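Local atomic coordinates of protein SMG-7 (Caenorhabditis elegans, PDB entry 3ZHE), a protein that acts in nonsense-mediated mRNA decay, forming a heterodimer with SMG5 that brings two 14-3-3-like domains together. Residues Y91-P96 with N115-K120. Numbering follows the deposited sequence.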
ATOM      1  N   TYR B  91       0.471   4.738 -10.730  1.00 87.30           N
ATOM      2  CA  TYR B  91       0.805   4.103 -12.002  1.00 80.96           C
ATOM      3  C   TYR B  91       1.767   4.930 -12.857  1.00 77.95           C
ATOM      4  O   TYR B  91       2.526   4.381 -13.657  1.00 75.03           O
ATOM      5  CB  TYR B  91      -0.487   3.843 -12.782  1.00 79.93           C
ATOM      6  CG  TYR B  91      -0.356   2.911 -13.966  1.00 81.90           C
ATOM      7  CD1 TYR B  91      -0.509   1.539 -13.812  1.00 87.36           C
ATOM      8  CD2 TYR B  91      -0.108   3.404 -15.240  1.00 77.87           C
ATOM      9  CE1 TYR B  91      -0.403   0.683 -14.889  1.00 88.85           C
ATOM     10  CE2 TYR B  91       0.001   2.555 -16.325  1.00 86.34           C
ATOM     11  CZ  TYR B  91      -0.148   1.196 -16.143  1.00 93.41           C
ATOM     12  OH  TYR B  91      -0.041   0.347 -17.221  1.00 99.31           O
ATOM     13  N   HIS B  92       1.738   6.248 -12.682  1.00 80.58           N
ATOM     14  CA  HIS B  92       2.499   7.145 -13.545  1.00 83.16           C
ATOM     15  C   HIS B  92       3.651   7.877 -12.851  1.00 87.19           C
ATOM     16  O   HIS B  92       4.605   8.294 -13.507  1.00 90.23           O
ATOM     17  CB  HIS B  92       1.565   8.157 -14.218  1.00 82.79           C
ATOM     18  CG  HIS B  92       0.766   7.588 -15.348  1.00 81.68           C
ATOM     19  ND1 HIS B  92       1.119   7.761 -16.670  1.00 83.77           N
ATOM     20  CD2 HIS B  92      -0.368   6.847 -15.357  1.00 82.07           C
ATOM     21  CE1 HIS B  92       0.238   7.153 -17.443  1.00 89.38           C
ATOM     22  NE2 HIS B  92      -0.675   6.591 -16.672  1.00 89.63           N
ATOM     23  N   TYR B  93       3.566   8.035 -11.532  1.00 86.77           N
ATOM     24  CA  TYR B  93       4.575   8.799 -10.799  1.00 89.38           C
ATOM     25  C   TYR B  93       5.182   8.031  -9.627  1.00 93.15           C
ATOM     26  O   TYR B  93       4.486   7.299  -8.925  1.00 90.00           O
ATOM     27  CB  TYR B  93       3.990  10.127 -10.316  1.00 86.24           C
ATOM     28  CG  TYR B  93       3.719  11.104 -11.435  1.00 86.81           C
ATOM     29  CD1 TYR B  93       2.548  11.032 -12.178  1.00 84.91           C
ATOM     30  CD2 TYR B  93       4.637  12.095 -11.752  1.00 88.84           C
ATOM     31  CE1 TYR B  93       2.299  11.919 -13.206  1.00 85.90           C
ATOM     32  CE2 TYR B  93       4.396  12.989 -12.778  1.00 90.93           C
ATOM     33  CZ  TYR B  93       3.225  12.897 -13.500  1.00 91.03           C
ATOM     34  OH  TYR B  93       2.976  13.782 -14.523  1.00 97.16           O
ATOM     35  N   GLU B  94       6.483   8.211  -9.422  1.00 97.77           N
ATOM     36  CA  GLU B  94       7.196   7.527  -8.345  1.00 97.53           C
ATOM     37  C   GLU B  94       6.804   8.063  -6.973  1.00 91.69           C
ATOM     38  O   GLU B  94       7.540   8.845  -6.370  1.00 88.47           O
ATOM     39  CB  GLU B  94       8.708   7.659  -8.527  1.00104.97           C
ATOM     40  CG  GLU B  94       9.243   7.078  -9.819  1.00109.50           C
ATOM     41  CD  GLU B  94      10.756   7.111  -9.880  1.00111.06           C
ATOM     42  OE1 GLU B  94      11.388   7.332  -8.825  1.00111.87           O
ATOM     43  OE2 GLU B  94      11.314   6.919 -10.980  1.00111.19           O
ATOM     44  N   ILE B  95       5.649   7.635  -6.480  1.00 91.90           N
ATOM     45  CA  ILE B  95       5.182   8.074  -5.173  1.00 88.10           C
ATOM     46  C   ILE B  95       5.897   7.310  -4.068  1.00 87.89           C
ATOM     47  O   ILE B  95       5.823   6.082  -4.013  1.00 95.04           O
ATOM     48  CB  ILE B  95       3.669   7.889  -5.017  1.00 86.15           C
ATOM     49  CG1 ILE B  95       2.929   8.629  -6.130  1.00 86.51           C
ATOM     50  CG2 ILE B  95       3.212   8.386  -3.655  1.00 82.77           C
ATOM     51  CD1 ILE B  95       3.221  10.114  -6.166  1.00 82.57           C
ATOM     52  N   PRO B  96       6.599   8.041  -3.189  1.00 80.62           N
ATOM     53  CA  PRO B  96       7.360   7.458  -2.080  1.00 80.37           C
ATOM     54  C   PRO B  96       6.495   6.606  -1.161  1.00 87.08           C
ATOM     55  O   PRO B  96       5.300   6.866  -1.022  1.00100.02           O
ATOM     56  CB  PRO B  96       7.858   8.690  -1.320  1.00 76.84           C
ATOM     57  CG  PRO B  96       7.922   9.764  -2.349  1.00 73.24           C
ATOM     58  CD  PRO B  96       6.750   9.507  -3.251  1.00 85.33           C
ATOM     59  N   ASN B 115       7.686   2.320 -16.288  1.00104.92           N
ATOM     60  CA  ASN B 115       8.382   3.595 -16.429  1.00107.73           C
ATOM     61  C   ASN B 115       7.592   4.751 -15.831  1.00105.63           C
ATOM     62  O   ASN B 115       6.718   5.322 -16.484  1.00111.45           O
ATOM     63  CB  ASN B 115       8.693   3.877 -17.899  1.00115.02           C
ATOM     64  CG  ASN B 115       9.500   2.768 -18.543  1.00126.35           C
ATOM     65  OD1 ASN B 115      10.711   2.672 -18.345  1.00131.39           O
ATOM     66  ND2 ASN B 115       8.832   1.920 -19.318  1.00127.64           N
ATOM     67  N   ARG B 116       7.903   5.090 -14.585  1.00 97.77           N
ATOM     68  CA  ARG B 116       7.224   6.177 -13.892  1.00 92.25           C
ATOM     69  C   ARG B 116       8.066   7.447 -13.902  1.00 99.94           C
ATOM     70  O   ARG B 116       9.282   7.397 -13.723  1.00107.79           O
ATOM     71  CB  ARG B 116       6.912   5.777 -12.447  1.00 84.04           C
ATOM     72  CG  ARG B 116       6.093   4.507 -12.317  1.00 77.79           C
ATOM     73  CD  ARG B 116       5.550   4.343 -10.905  1.00 76.95           C
ATOM     74  NE  ARG B 116       6.555   3.868  -9.956  1.00 80.33           N
ATOM     75  CZ  ARG B 116       6.316   3.652  -8.665  1.00 88.68           C
ATOM     76  NH1 ARG B 116       5.108   3.872  -8.166  1.00 81.15           N
ATOM     77  NH2 ARG B 116       7.285   3.216  -7.872  1.00102.48           N
ATOM     78  N   LYS B 117       7.412   8.584 -14.116  1.00100.73           N
ATOM     79  CA  LYS B 117       8.079   9.875 -14.013  1.00100.41           C
ATOM     80  C   LYS B 117       8.489  10.108 -12.566  1.00 94.57           C
ATOM     81  O   LYS B 117       7.701   9.872 -11.650  1.00 89.00           O
ATOM     82  CB  LYS B 117       7.154  11.000 -14.474  1.00105.37           C
ATOM     83  CG  LYS B 117       6.771  10.938 -15.940  1.00112.25           C
ATOM     84  CD  LYS B 117       5.918  12.133 -16.326  1.00114.41           C
ATOM     85  CE  LYS B 117       5.464  12.046 -17.771  1.00114.98           C
ATOM     86  NZ  LYS B 117       4.630  13.219 -18.147  1.00112.80           N
ATOM     87  N   PRO B 118       9.727  10.571 -12.351  1.00100.51           N
ATOM     88  CA  PRO B 118      10.202  10.797 -10.982  1.00103.61           C
ATOM     89  C   PRO B 118       9.513  11.993 -10.327  1.00108.01           C
ATOM     90  O   PRO B 118       9.204  12.970 -11.007  1.00110.12           O
ATOM     91  CB  PRO B 118      11.693  11.081 -11.177  1.00105.12           C
ATOM     92  CG  PRO B 118      11.793  11.630 -12.562  1.00108.05           C
ATOM     93  CD  PRO B 118      10.745  10.910 -13.360  1.00106.11           C
ATOM     94  N   ILE B 119       9.268  11.906  -9.023  1.00107.20           N
ATOM     95  CA  ILE B 119       8.706  13.027  -8.276  1.00101.78           C
ATOM     96  C   ILE B 119       9.745  14.134  -8.128  1.00104.13           C
ATOM     97  O   ILE B 119      10.877  13.883  -7.710  1.00111.98           O
ATOM     98  CB  ILE B 119       8.201  12.592  -6.879  1.00 98.39           C
ATOM     99  CG1 ILE B 119       6.830  11.923  -6.990  1.00101.73           C
ATOM    100  CG2 ILE B 119       8.112  13.786  -5.936  1.00 97.63           C
ATOM    101  CD1 ILE B 119       5.741  12.828  -7.531  1.00104.35           C
ATOM    102  N   LYS B 120       9.359  15.356  -8.480  1.00 99.93           N
ATOM    103  CA  LYS B 120      10.263  16.498  -8.414  1.00103.00           C
ATOM    104  C   LYS B 120      10.301  17.116  -7.019  1.00109.52           C
ATOM    105  O   LYS B 120      11.374  17.371  -6.473  1.00112.20           O
ATOM    106  CB  LYS B 120       9.864  17.557  -9.444  1.00101.42           C
TER
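A single parallel beta bridge between Y93 and K117 joins the end of helix 68-92 to the loop that leads into helix 122-142. It lies at the surface of the helical 14-3-3-like domain. K117 uses both backbone groups: its N donates to H92 O at 2.9 Å, and its O accepts E94 N at 3.0 Å. The second bond is the straighter, 164° at the hydrogen. R116 reaches over the backbone of 91-96. A bend at chi3 (-78°) turns NE away from the extended course of the chain. The guanidinium then has E94 CA over the centre of one face, 4.0 Å above its plane, and NH1 bonds to H90 O. An alanine here would probably leave H90 O without this donor and open a gap beside E94 CA. The E94 carboxylate makes no salt bridge with R116; OE2 stays 5.7 Å from NE. K117 runs extended alongside the Y93 ring, with CB 3.8 Å from CE2. Y93 also meets the ring of F37, and its OH makes a weak bond to V34 O. I95 and I119 both pack on F37, and their CD1 atoms meet at 3.9 Å.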